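Local coordinates for 3-oxoadipate enol-lactonase (Burkholderia xenovorans, PDB 2XUA), which probably hydrolyses 3-oxoadipate enol-lactone, a step of catechol metabolism, with an alpha/beta hydrolase fold that carries a divergent cap domain, at residues 38-43 / 175-180; 61-66 / 179-184; 105-110 / 120-125; 112-117 / 205-210. All blocks are in the same frame, centred on the assembly; numbering follows the deposited sequence.

Interactions 1 and 2 bring loops that follow strands 28-32 and 54-58 against the end of helix 168-179 and the turn into helix 183-195. Their centres lie 10 Å apart, and they touch where Asp38 CB packs 3.9 Å from Gly64 CA. Both flank the laevulinic acid pocket: the side chain of Val177 is about 10 Å from the ligand and that of His63 about 7 Å. Interactions 3 and 4 both reach the central sheet, with centres 9 Å apart. Neighbouring strands 117-123 and 209-214 join them. Interaction 4 lies on the opposite side of the chain's centre from interactions 1 and 2, with its centre 28 Å from that of interaction 1.

Interaction 1. Residues 38-43 / 175-180; sequences DLSMWA and RDVFVH
Val177 points its two methyls at Asp38, and this is the tight part of the contact. Val177 CG1 lies 3.4 Å from Asp38 N. The same Val177 CG1 is 3.7 Å from the carboxylate carbon Asp38 CG. The two side chains cross at about a right angle. CG1 of Val177 stands anti to the backbone N (chi1 169°), which leaves CG2 beside that N and aimed at the carboxylate oxygens. Val177 CG2 is 3.9 Å from Asp38 OD1. The packing is looser toward Ser40, where the hydroxyl OG only reaches 4.1 Å from Val177 CG2.

The loop after strand 28-32 of the alpha/beta hydrolase core here meets helix 168-179, which probably belongs to the cap inserted between strands 117-123 and 209-214. Asp38 OD1 accepts from Ser40 N at 3.0 Å, an Asx turn at the start of the 3-10 segment 39-42. This N-H arrives from above the carboxylate plane. Ser40 OG donates to the same oxygen at 2.6 Å, on the syn lone pair of Asp38 OD1. Two donors on OD1 fix the rotation of the group.

The contact is a small one at the surface, burying 111 Å² in all. The ring of Phe178 leads away from the loop and lines the laevulinic acid pocket. The second subunit borders both segments: its Met173 packs on Ser40, and its Arg17 and Arg57 form salt bridges with Asp176.

Interaction 2. Residues 61-66 / 179-184; sequences RGHGHS and VHTDKE
Thr181 meets Gly62 and His63 through its methyl. CG2 is 3.6 Å from Gly62 O and 3.9 Å from His63 CD2, and it comes to the imidazole obliquely. Thr181 CG2 stands anti to the backbone N, which leaves OG1 for polar partners. Asp182 adds a looser touch, with CB 3.9 Å from Gly62 O.

Two waters carry the polar contacts across. One donates to Gly62 O at 3.1 Å and accepts from the backbone N of Asp182 at 2.7 Å. The other accepts from the backbone N of Gly64 and donates to Thr181 OG1, both at 2.8 Å. That OG1 is also bonded to Val177 O.

Bonds inside and beyond the segments fix the groups. His63 ND1 donates to Arg61 O at 3.1 Å, with the acceptor close to the ring plane, and NE2 pairs with Gly36 N. A type II' turn runs from His63 to Ser66. Asp182 is the N-cap of helix 183-195, and its OD2 accepts from Gly185 N.

Further along that helix, Asn189 ND2 bonds directly to Arg61 O. Between residues 61-66 and 179-184 themselves, near the ligand pocket, methyls do the packing and the two waters make the polar link.

Interaction 3. Residues 105-110 / 120-125; sequences TGVALA and VALCNT
Val120 and Leu122 of the strand reach up to helix residues Gly106, Val107 and Ala110. Helix 105-110 runs nearly antiparallel to strand 120-123, at 151° between their directions, and the axes approach to 8.7 Å.

Val120 comes first. Its CG2 methyl lies 3.9 Å from Gly106 O and 4.4 Å from Ala110 CB. It therefore rests under one turn of the helix, where the carbonyl of Gly106 is already bonded to the N of Ala110. With chi1 at 83°, CG1 lies between the backbone N and the carbonyl carbon, and CG2 is the methyl turned to the helix.

Ala121 points to the other face of the sheet and packs on Cys97. Leu122 returns to the helix side and makes the closest contacts. Its CD2 is 3.6 Å from Val107 N and 3.7 Å from Gly106 C, so this methyl presses on the bare backbone at Gly106. With no side chain there, the leucine can come close to the helix. Both methyls of Leu122 also meet Val107 CG2, CD1 and CD2 each at 3.9 Å. The two side chains cross at about a right angle. Cys123 again faces away, and Thr125, past the strand, bonds through OG1 to Ser100 O.

The contact is the helix-on-strand packing of the beta-alpha-beta unit formed by strand 94-99, helix 101-112 and strand 117-123. Leu228 of helix 222-231 packs on Val107 and Leu122, while strands 94-99 and 209-214 bond to the backbone of strand 117-123.

Interaction 4. Residues 112-117 / 205-210; sequences RHADRI and IKVPAL
The backbones come nearest at Ala114 and Lys206, whose CA atoms are 6.5 Å apart, where the turn after helix 101-112 passes the loop that leads into strand 209-214. Val207 carries the contact from its side. Its branched end sits between Ala114 and Ile117, and each methyl has its own partners. Val207 CG1 lies 4.1 Å from Ala114 CB and also 4.1 Å from Ala114 O. The same Val207 CG1 is 4.0 Å from Ile117 O. Val207 CG2 meets Ile117 CG2 at 4.0 Å.

Torsions explain this split. In Val207, CG1 is anti to the carbonyl carbon (chi1 -42°), while CG2 lies between the backbone N and that carbon. In Ile117, CG2 is anti to its backbone N, and the longer CG1 branch leads away from Val207. The Ile117 and Val207 side chains cross at about a right angle. The touches are van der Waals ones, methyl on methyl and methyl on carbonyl oxygen.

The turn keeps its own shape. Ile117 N bonds to Ala114 O at 3.2 Å, closing the turn whose two end residues both touch Val207. Arg116 faces elsewhere and forms a salt bridge with Asp87. On the other segment, Ile205 packs on Val107, Ala110 and Ala111 of helix 101-112.

Just beyond, Pro208 and Leu210 share backbone hydrogen bonds with Val120. The contact thus lies at the N-terminal ends of two neighbouring parallel strands, 117-123 and 209-214, where the chain enters both inside the mixed sheet of the alpha/beta hydrolase fold.

Interaction 1. Residues 38-43 / 175-180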
loop_
_atom_site.group_PDB
_atom_site.type_symbol
_atom_site.label_atom_id
_atom_site.label_comp_id
_atom_site.label_asym_id
_atom_site.label_seq_id
_atom_site.Cartn_x
_atom_site.Cartn_y
_atom_site.Cartn_z
ATOM N N ASP B 38 -3.154 6.109 -3.743
ATOM C CA ASP B 38 -2.304 6.748 -2.767
ATOM C C ASP B 38 -0.872 6.614 -3.240
ATOM O O ASP B 38 -0.629 6.147 -4.346
ATOM C CB ASP B 38 -2.519 6.175 -1.368
ATOM C CG ASP B 38 -1.956 4.785 -1.169
ATOM O OD1 ASP B 38 -1.421 4.205 -2.106
ATOM O OD2 ASP B 38 -2.033 4.263 -0.027
ATOM N N LEU B 39 0.093 7.011 -2.397
ATOM C CA LEU B 39 1.448 7.095 -2.888
ATOM C C LEU B 39 2.129 5.772 -3.223
ATOM O O LEU B 39 3.220 5.796 -3.810
ATOM C CB LEU B 39 2.276 8.007 -1.989
ATOM C CG LEU B 39 2.982 7.714 -0.649
ATOM C CD1 LEU B 39 2.572 8.540 0.479
ATOM C CD2 LEU B 39 3.390 6.283 -0.245
ATOM N N SER B 40 1.503 4.637 -2.857
ATOM C CA SER B 40 1.996 3.308 -3.249
ATOM C C SER B 40 1.937 3.092 -4.745
ATOM O O SER B 40 2.636 2.204 -5.304
ATOM C CB SER B 40 1.223 2.175 -2.512
ATOM O OG SER B 40 -0.158 2.056 -2.956
HETATM N N MSE B 41 1.099 3.881 -5.434
HETATM C CA MSE B 41 0.973 3.667 -6.903
HETATM C C MSE B 41 2.283 3.926 -7.648
HETATM O O MSE B 41 2.474 3.405 -8.717
HETATM C CB MSE B 41 -0.149 4.516 -7.494
HETATM C CG MSE B 41 0.182 6.013 -7.426
HETATM SE SE MSE B 41 -0.816 6.901 -8.809
HETATM C CE MSE B 41 0.154 6.345 -10.399
ATOM N N TRP B 42 3.225 4.689 -7.050
ATOM C CA TRP B 42 4.474 5.000 -7.718
ATOM C C TRP B 42 5.582 4.023 -7.302
ATOM O O TRP B 42 6.716 4.206 -7.654
ATOM C CB TRP B 42 4.921 6.407 -7.281
ATOM C CG TRP B 42 4.042 7.477 -7.854
ATOM C CD1 TRP B 42 3.224 8.313 -7.163
ATOM C CD2 TRP B 42 3.960 7.862 -9.242
ATOM N NE1 TRP B 42 2.574 9.157 -8.042
ATOM C CE2 TRP B 42 3.013 8.921 -9.320
ATOM C CE3 TRP B 42 4.535 7.377 -10.414
ATOM C CZ2 TRP B 42 2.651 9.538 -10.533
ATOM C CZ3 TRP B 42 4.206 7.990 -11.634
ATOM C CH2 TRP B 42 3.243 9.064 -11.678
ATOM N N ALA B 43 5.266 3.025 -6.485
ATOM C CA ALA B 43 6.313 2.145 -6.025
ATOM C C ALA B 43 7.189 1.566 -7.180
ATOM O O ALA B 43 8.419 1.469 -7.025
ATOM C CB ALA B 43 5.683 0.980 -5.106
ATOM N N ARG B 175 -7.174 -1.867 -5.827
ATOM C CA ARG B 175 -8.585 -1.796 -5.464
ATOM C C ARG B 175 -8.696 -1.510 -3.981
ATOM O O ARG B 175 -9.571 -0.746 -3.579
ATOM C CB ARG B 175 -9.291 -3.101 -5.785
ATOM C CG ARG B 175 -10.812 -3.127 -5.406
ATOM C CD ARG B 175 -11.568 -4.406 -5.893
ATOM N NE ARG B 175 -12.963 -4.228 -5.488
ATOM C CZ ARG B 175 -13.969 -3.900 -6.300
ATOM N NH1 ARG B 175 -13.763 -3.778 -7.620
ATOM N NH2 ARG B 175 -15.202 -3.706 -5.779
ATOM N N ASP B 176 -7.794 -2.090 -3.160
ATOM C CA ASP B 176 -7.945 -1.880 -1.697
ATOM C C ASP B 176 -7.768 -0.420 -1.386
ATOM O O ASP B 176 -8.487 0.137 -0.545
ATOM C CB ASP B 176 -6.959 -2.733 -0.869
ATOM C CG ASP B 176 -7.329 -2.810 0.630
ATOM O OD1 ASP B 176 -8.507 -3.042 0.936
ATOM O OD2 ASP B 176 -6.431 -2.630 1.510
ATOM N N VAL B 177 -6.830 0.228 -2.053
ATOM C CA VAL B 177 -6.592 1.664 -1.783
ATOM C C VAL B 177 -7.782 2.480 -2.291
ATOM O O VAL B 177 -8.305 3.392 -1.595
ATOM C CB VAL B 177 -5.313 2.123 -2.512
ATOM C CG1 VAL B 177 -5.179 3.662 -2.482
ATOM C CG2 VAL B 177 -4.080 1.407 -1.847
ATOM N N PHE B 178 -8.238 2.126 -3.488
ATOM C CA PHE B 178 -9.386 2.862 -4.075
ATOM C C PHE B 178 -10.608 2.761 -3.133
ATOM O O PHE B 178 -11.142 3.773 -2.697
ATOM C CB PHE B 178 -9.679 2.292 -5.459
ATOM C CG PHE B 178 -10.768 3.021 -6.167
ATOM C CD1 PHE B 178 -10.461 4.056 -7.023
ATOM C CD2 PHE B 178 -12.109 2.716 -5.915
ATOM C CE1 PHE B 178 -11.495 4.742 -7.708
ATOM C CE2 PHE B 178 -13.154 3.437 -6.563
ATOM C CZ PHE B 178 -12.828 4.441 -7.437
ATOM N N VAL B 179 -10.978 1.549 -2.715
ATOM C CA VAL B 179 -12.216 1.397 -1.972
ATOM C C VAL B 179 -12.156 1.953 -0.566
ATOM O O VAL B 179 -13.204 2.138 0.018
ATOM C CB VAL B 179 -12.848 -0.041 -2.004
ATOM C CG1 VAL B 179 -13.014 -0.493 -3.415
ATOM C CG2 VAL B 179 -11.993 -1.046 -1.202
ATOM N N HIS B 180 -10.951 2.212 -0.036
ATOM C CA HIS B 180 -10.828 2.793 1.275
ATOM C C HIS B 180 -10.533 4.278 1.225
ATOM O O HIS B 180 -10.328 4.906 2.271
ATOM C CB HIS B 180 -9.810 2.005 2.100
ATOM C CG HIS B 180 -10.397 0.710 2.569
ATOM N ND1 HIS B 180 -11.153 0.629 3.716
ATOM C CD2 HIS B 180 -10.469 -0.506 1.976
ATOM C CE1 HIS B 180 -11.629 -0.600 3.829
ATOM N NE2 HIS B 180 -11.235 -1.304 2.783
#

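Interaction 2. Residues 61-66 / 179-184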
loop_
_atom_site.group_PDB
_atom_site.type_symbol
_atom_site.label_atom_id
_atom_site.label_comp_id
_atom_site.label_asym_id
_atom_site.label_seq_id
_atom_site.Cartn_x
_atom_site.Cartn_y
_atom_site.Cartn_z
ATOM N N ARG B 61 -4.705 15.556 -0.889
ATOM C CA ARG B 61 -5.795 15.740 0.077
ATOM C C ARG B 61 -7.002 14.863 -0.315
ATOM O O ARG B 61 -7.270 14.625 -1.488
ATOM C CB ARG B 61 -6.244 17.226 0.138
ATOM C CG ARG B 61 -6.604 17.805 -1.193
ATOM C CD ARG B 61 -7.413 19.154 -0.908
ATOM N NE ARG B 61 -6.511 20.162 -0.322
ATOM C CZ ARG B 61 -6.888 21.214 0.410
ATOM N NH1 ARG B 61 -8.178 21.436 0.671
ATOM N NH2 ARG B 61 -5.969 22.071 0.852
ATOM N N GLY B 62 -7.698 14.381 0.682
ATOM C CA GLY B 62 -8.834 13.487 0.502
ATOM C C GLY B 62 -8.455 12.039 0.265
ATOM O O GLY B 62 -9.356 11.235 0.070
ATOM N N HIS B 63 -7.142 11.725 0.225
ATOM C CA HIS B 63 -6.654 10.365 -0.144
ATOM C C HIS B 63 -5.734 9.761 0.903
ATOM O O HIS B 63 -5.108 10.462 1.716
ATOM C CB HIS B 63 -5.865 10.382 -1.467
ATOM C CG HIS B 63 -6.702 10.693 -2.685
ATOM N ND1 HIS B 63 -7.124 11.971 -2.997
ATOM C CD2 HIS B 63 -7.190 9.885 -3.663
ATOM C CE1 HIS B 63 -7.843 11.931 -4.110
ATOM N NE2 HIS B 63 -7.885 10.678 -4.540
ATOM N N GLY B 64 -5.662 8.430 0.879
ATOM C CA GLY B 64 -4.577 7.736 1.511
ATOM C C GLY B 64 -4.631 8.035 2.976
ATOM O O GLY B 64 -5.697 7.844 3.615
ATOM N N HIS B 65 -3.502 8.509 3.503
ATOM C CA HIS B 65 -3.426 8.799 4.918
ATOM C C HIS B 65 -3.407 10.277 5.178
ATOM O O HIS B 65 -3.074 10.715 6.287
ATOM C CB HIS B 65 -2.215 8.091 5.508
ATOM C CG HIS B 65 -2.425 6.621 5.564
ATOM N ND1 HIS B 65 -3.071 6.014 6.619
ATOM C CD2 HIS B 65 -2.213 5.654 4.638
ATOM C CE1 HIS B 65 -3.212 4.726 6.363
ATOM N NE2 HIS B 65 -2.697 4.479 5.167
ATOM N N SER B 66 -3.772 11.038 4.172
ATOM C CA SER B 66 -3.794 12.478 4.329
ATOM C C SER B 66 -5.187 12.848 4.872
ATOM O O SER B 66 -6.128 12.018 4.835
ATOM C CB SER B 66 -3.551 13.197 3.005
ATOM O OG SER B 66 -2.177 13.076 2.566
ATOM N N VAL B 179 -10.978 1.549 -2.715
ATOM C CA VAL B 179 -12.216 1.397 -1.972
ATOM C C VAL B 179 -12.156 1.953 -0.566
ATOM O O VAL B 179 -13.204 2.138 0.018
ATOM C CB VAL B 179 -12.848 -0.041 -2.004
ATOM C CG1 VAL B 179 -13.014 -0.493 -3.415
ATOM C CG2 VAL B 179 -11.993 -1.046 -1.202
ATOM N N HIS B 180 -10.951 2.212 -0.036
ATOM C CA HIS B 180 -10.828 2.793 1.275
ATOM C C HIS B 180 -10.533 4.278 1.225
ATOM O O HIS B 180 -10.328 4.906 2.271
ATOM C CB HIS B 180 -9.810 2.005 2.100
ATOM C CG HIS B 180 -10.397 0.710 2.569
ATOM N ND1 HIS B 180 -11.153 0.629 3.716
ATOM C CD2 HIS B 180 -10.469 -0.506 1.976
ATOM C CE1 HIS B 180 -11.629 -0.600 3.829
ATOM N NE2 HIS B 180 -11.235 -1.304 2.783
ATOM N N THR B 181 -10.600 4.854 0.019
ATOM C CA THR B 181 -10.470 6.328 -0.113
ATOM C C THR B 181 -11.677 6.987 0.534
ATOM O O THR B 181 -12.814 6.544 0.311
ATOM C CB THR B 181 -10.342 6.731 -1.587
ATOM O OG1 THR B 181 -9.130 6.127 -2.081
ATOM C CG2 THR B 181 -10.139 8.255 -1.768
ATOM N N ASP B 182 -11.452 8.056 1.313
ATOM C CA ASP B 182 -12.569 8.760 1.909
ATOM C C ASP B 182 -13.557 9.204 0.771
ATOM O O ASP B 182 -13.144 9.845 -0.196
ATOM C CB ASP B 182 -12.048 9.981 2.626
ATOM C CG ASP B 182 -13.152 10.725 3.378
ATOM O OD1 ASP B 182 -13.248 10.512 4.576
ATOM O OD2 ASP B 182 -13.880 11.532 2.793
ATOM N N LYS B 183 -14.832 8.850 0.876
ATOM C CA LYS B 183 -15.762 9.126 -0.241
ATOM C C LYS B 183 -16.003 10.608 -0.498
ATOM O O LYS B 183 -16.134 11.015 -1.645
ATOM C CB LYS B 183 -17.072 8.341 -0.084
ATOM C CG LYS B 183 -18.046 8.846 0.917
ATOM C CD LYS B 183 -19.016 7.745 1.233
ATOM C CE LYS B 183 -19.378 7.810 2.699
ATOM N NZ LYS B 183 -20.751 7.278 2.798
ATOM N N GLU B 184 -16.041 11.401 0.583
ATOM C CA GLU B 184 -16.174 12.867 0.492
ATOM C C GLU B 184 -14.905 13.455 -0.105
ATOM O O GLU B 184 -14.974 14.305 -1.011
ATOM C CB GLU B 184 -16.477 13.518 1.884
ATOM C CG GLU B 184 -16.527 15.031 1.830
ATOM C CD GLU B 184 -17.461 15.597 0.760
ATOM O OE1 GLU B 184 -17.213 16.724 0.282
ATOM O OE2 GLU B 184 -18.455 14.917 0.367
HETATM O O HOH W 1 -8.977 8.921 2.059
HETATM O O HOH W 2 -6.600 7.037 -1.413
#

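Interaction 3. Residues 105-110 / 120-125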
loop_
_atom_site.group_PDB
_atom_site.type_symbol
_atom_site.label_atom_id
_atom_site.label_comp_id
_atom_site.label_asym_id
_atom_site.label_seq_id
_atom_site.Cartn_x
_atom_site.Cartn_y
_atom_site.Cartn_z
ATOM N N THR B 105 -2.400 18.879 -12.039
ATOM C CA THR B 105 -1.652 19.670 -11.030
ATOM C C THR B 105 -0.290 20.148 -11.569
ATOM O O THR B 105 0.192 21.297 -11.296
ATOM C CB THR B 105 -1.453 18.789 -9.786
ATOM O OG1 THR B 105 -2.733 18.402 -9.299
ATOM C CG2 THR B 105 -0.725 19.540 -8.648
ATOM N N GLY B 106 0.361 19.271 -12.323
ATOM C CA GLY B 106 1.638 19.576 -12.887
ATOM C C GLY B 106 1.526 20.655 -13.962
ATOM O O GLY B 106 2.404 21.524 -14.084
ATOM N N VAL B 107 0.447 20.603 -14.754
ATOM C CA VAL B 107 0.202 21.710 -15.700
ATOM C C VAL B 107 0.032 23.011 -14.933
ATOM O O VAL B 107 0.661 23.985 -15.302
ATOM C CB VAL B 107 -1.042 21.449 -16.629
ATOM C CG1 VAL B 107 -1.417 22.704 -17.422
ATOM C CG2 VAL B 107 -0.776 20.237 -17.510
ATOM N N ALA B 108 -0.792 23.049 -13.882
ATOM C CA ALA B 108 -0.948 24.267 -13.071
ATOM C C ALA B 108 0.384 24.760 -12.471
ATOM O O ALA B 108 0.676 25.991 -12.436
ATOM C CB ALA B 108 -1.923 24.078 -11.998
ATOM N N LEU B 109 1.168 23.812 -11.965
ATOM C CA LEU B 109 2.412 24.117 -11.300
ATOM C C LEU B 109 3.376 24.672 -12.324
ATOM O O LEU B 109 3.952 25.742 -12.088
ATOM C CB LEU B 109 2.969 22.849 -10.662
ATOM C CG LEU B 109 3.073 22.567 -9.176
ATOM C CD1 LEU B 109 2.646 23.600 -8.149
ATOM C CD2 LEU B 109 2.610 21.122 -8.831
ATOM N N ALA B 110 3.537 24.004 -13.468
ATOM C CA ALA B 110 4.454 24.486 -14.479
ATOM C C ALA B 110 4.065 25.842 -15.096
ATOM O O ALA B 110 4.958 26.545 -15.550
ATOM C CB ALA B 110 4.682 23.464 -15.591
ATOM N N VAL B 120 8.866 18.773 -16.370
ATOM C CA VAL B 120 7.576 18.263 -15.943
ATOM C C VAL B 120 7.266 17.037 -16.794
ATOM O O VAL B 120 7.549 17.075 -17.966
ATOM C CB VAL B 120 6.516 19.395 -15.983
ATOM C CG1 VAL B 120 5.939 19.577 -17.379
ATOM C CG2 VAL B 120 5.447 19.210 -14.946
ATOM N N ALA B 121 6.803 15.916 -16.206
ATOM C CA ALA B 121 6.342 14.761 -16.968
ATOM C C ALA B 121 4.818 14.690 -16.706
ATOM O O ALA B 121 4.390 14.523 -15.558
ATOM C CB ALA B 121 7.033 13.438 -16.504
ATOM N N LEU B 122 4.002 14.793 -17.755
ATOM C CA LEU B 122 2.581 14.943 -17.533
ATOM C C LEU B 122 1.912 13.673 -18.091
ATOM O O LEU B 122 1.813 13.479 -19.307
ATOM C CB LEU B 122 2.070 16.209 -18.230
ATOM C CG LEU B 122 2.795 17.502 -17.815
ATOM C CD1 LEU B 122 2.531 18.581 -18.896
ATOM C CD2 LEU B 122 2.244 17.994 -16.500
ATOM N N CYS B 123 1.485 12.806 -17.186
ATOM C CA CYS B 123 1.231 11.410 -17.564
ATOM C C CYS B 123 -0.261 11.048 -17.478
ATOM O O CYS B 123 -0.944 11.404 -16.523
ATOM C CB CYS B 123 2.043 10.488 -16.669
ATOM S SG CYS B 123 3.847 10.865 -16.754
ATOM N N ASN B 124 -0.747 10.349 -18.504
ATOM C CA ASN B 124 -2.148 9.967 -18.599
ATOM C C ASN B 124 -3.056 11.075 -18.178
ATOM O O ASN B 124 -3.857 10.919 -17.322
ATOM C CB ASN B 124 -2.388 8.688 -17.755
ATOM C CG ASN B 124 -1.684 7.524 -18.324
ATOM O OD1 ASN B 124 -2.129 6.949 -19.356
ATOM N ND2 ASN B 124 -0.526 7.192 -17.752
ATOM N N THR B 125 -2.918 12.229 -18.820
ATOM C CA THR B 125 -3.560 13.423 -18.323
ATOM C C THR B 125 -4.043 14.307 -19.501
ATOM O O THR B 125 -3.943 13.902 -20.660
ATOM C CB THR B 125 -2.596 14.201 -17.351
ATOM O OG1 THR B 125 -3.352 15.183 -16.670
ATOM C CG2 THR B 125 -1.513 14.907 -18.116
#

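Interaction 4. Residues 112-117 / 205-210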
loop_
_atom_site.group_PDB
_atom_site.type_symbol
_atom_site.label_atom_id
_atom_site.label_comp_id
_atom_site.label_asym_id
_atom_site.label_seq_id
_atom_site.Cartn_x
_atom_site.Cartn_y
_atom_site.Cartn_z
ATOM N N ARG B 112 1.914 28.310 -13.542
ATOM C CA ARG B 112 1.765 29.350 -12.569
ATOM C C ARG B 112 2.991 29.363 -11.624
ATOM O O ARG B 112 3.117 30.288 -10.854
ATOM C CB ARG B 112 0.485 29.149 -11.748
ATOM C CG ARG B 112 -0.824 28.963 -12.571
ATOM C CD ARG B 112 -1.921 28.462 -11.686
ATOM N NE ARG B 112 -3.154 28.292 -12.442
ATOM C CZ ARG B 112 -4.356 28.034 -11.943
ATOM N NH1 ARG B 112 -4.570 27.909 -10.640
ATOM N NH2 ARG B 112 -5.376 27.918 -12.776
ATOM N N HIS B 113 3.866 28.343 -11.682
ATOM C CA HIS B 113 5.089 28.319 -10.809
ATOM C C HIS B 113 6.342 27.797 -11.487
ATOM O O HIS B 113 7.069 26.945 -10.928
ATOM C CB HIS B 113 4.814 27.580 -9.491
ATOM C CG HIS B 113 3.611 28.075 -8.739
ATOM N ND1 HIS B 113 2.329 27.608 -8.975
ATOM C CD2 HIS B 113 3.495 28.985 -7.738
ATOM C CE1 HIS B 113 1.483 28.217 -8.160
ATOM N NE2 HIS B 113 2.169 29.038 -7.383
ATOM N N ALA B 114 6.636 28.294 -12.689
ATOM C CA ALA B 114 7.800 27.857 -13.444
ATOM C C ALA B 114 9.112 27.888 -12.626
ATOM O O ALA B 114 10.024 27.084 -12.852
ATOM C CB ALA B 114 7.949 28.678 -14.657
ATOM N N ASP B 115 9.213 28.836 -11.703
ATOM C CA ASP B 115 10.483 28.994 -10.934
ATOM C C ASP B 115 10.655 27.889 -9.862
ATOM O O ASP B 115 11.785 27.581 -9.471
ATOM C CB ASP B 115 10.536 30.352 -10.231
ATOM C CG ASP B 115 9.357 30.566 -9.331
ATOM O OD1 ASP B 115 8.375 29.822 -9.485
ATOM O OD2 ASP B 115 9.401 31.462 -8.466
ATOM N N ARG B 116 9.522 27.361 -9.389
ATOM C CA ARG B 116 9.491 26.155 -8.545
ATOM C C ARG B 116 9.733 24.813 -9.291
ATOM O O ARG B 116 9.941 23.761 -8.630
ATOM C CB ARG B 116 8.189 26.110 -7.746
ATOM C CG ARG B 116 7.910 27.303 -6.818
ATOM C CD ARG B 116 9.135 27.600 -5.859
ATOM N NE ARG B 116 9.378 26.611 -4.792
ATOM C CZ ARG B 116 8.678 26.466 -3.675
ATOM N NH1 ARG B 116 9.065 25.564 -2.768
ATOM N NH2 ARG B 116 7.584 27.219 -3.401
ATOM N N ILE B 117 9.703 24.821 -10.633
ATOM C CA ILE B 117 9.674 23.573 -11.437
ATOM C C ILE B 117 10.877 23.423 -12.359
ATOM O O ILE B 117 11.229 24.359 -13.078
ATOM C CB ILE B 117 8.307 23.452 -12.268
ATOM C CG1 ILE B 117 7.085 23.367 -11.375
ATOM C CG2 ILE B 117 8.341 22.271 -13.227
ATOM C CD1 ILE B 117 7.068 22.269 -10.261
ATOM N N ILE B 205 3.449 27.630 -20.600
ATOM C CA ILE B 205 4.461 26.860 -19.872
ATOM C C ILE B 205 5.870 27.020 -20.426
ATOM O O ILE B 205 6.122 26.768 -21.597
ATOM C CB ILE B 205 4.089 25.344 -19.870
ATOM C CG1 ILE B 205 2.830 25.124 -19.009
ATOM C CG2 ILE B 205 5.317 24.492 -19.474
ATOM C CD1 ILE B 205 2.216 23.760 -19.046
ATOM N N LYS B 206 6.804 27.378 -19.548
ATOM C CA LYS B 206 8.162 27.715 -19.977
ATOM C C LYS B 206 9.241 26.679 -19.729
ATOM O O LYS B 206 10.391 26.971 -20.001
ATOM C CB LYS B 206 8.579 29.050 -19.342
ATOM C CG LYS B 206 7.600 30.162 -19.621
ATOM C CD LYS B 206 8.151 31.180 -20.652
ATOM C CE LYS B 206 7.167 32.375 -20.920
ATOM N NZ LYS B 206 5.894 32.010 -21.672
ATOM N N VAL B 207 8.901 25.471 -19.248
ATOM C CA VAL B 207 9.938 24.463 -18.841
ATOM C C VAL B 207 9.872 23.231 -19.736
ATOM O O VAL B 207 8.827 23.013 -20.398
ATOM C CB VAL B 207 9.804 24.096 -17.323
ATOM C CG1 VAL B 207 9.532 25.342 -16.509
ATOM C CG2 VAL B 207 8.669 23.208 -17.124
ATOM N N PRO B 208 10.974 22.467 -19.863
ATOM C CA PRO B 208 10.899 21.287 -20.673
ATOM C C PRO B 208 9.784 20.336 -20.184
ATOM O O PRO B 208 9.674 20.078 -18.982
ATOM C CB PRO B 208 12.273 20.659 -20.461
ATOM C CG PRO B 208 13.121 21.775 -20.028
ATOM C CD PRO B 208 12.291 22.550 -19.188
ATOM N N ALA B 209 8.947 19.859 -21.103
ATOM C CA ALA B 209 7.846 18.975 -20.743
ATOM C C ALA B 209 7.899 17.674 -21.533
ATOM O O ALA B 209 8.420 17.610 -22.671
ATOM C CB ALA B 209 6.469 19.668 -20.855
ATOM N N LEU B 210 7.465 16.601 -20.864
ATOM C CA LEU B 210 7.236 15.303 -21.494
ATOM C C LEU B 210 5.749 14.971 -21.296
ATOM O O LEU B 210 5.203 15.105 -20.200
ATOM C CB LEU B 210 8.097 14.219 -20.830
ATOM C CG LEU B 210 7.673 12.768 -21.036
ATOM C CD1 LEU B 210 7.934 12.369 -22.541
ATOM C CD2 LEU B 210 8.421 11.801 -20.097
#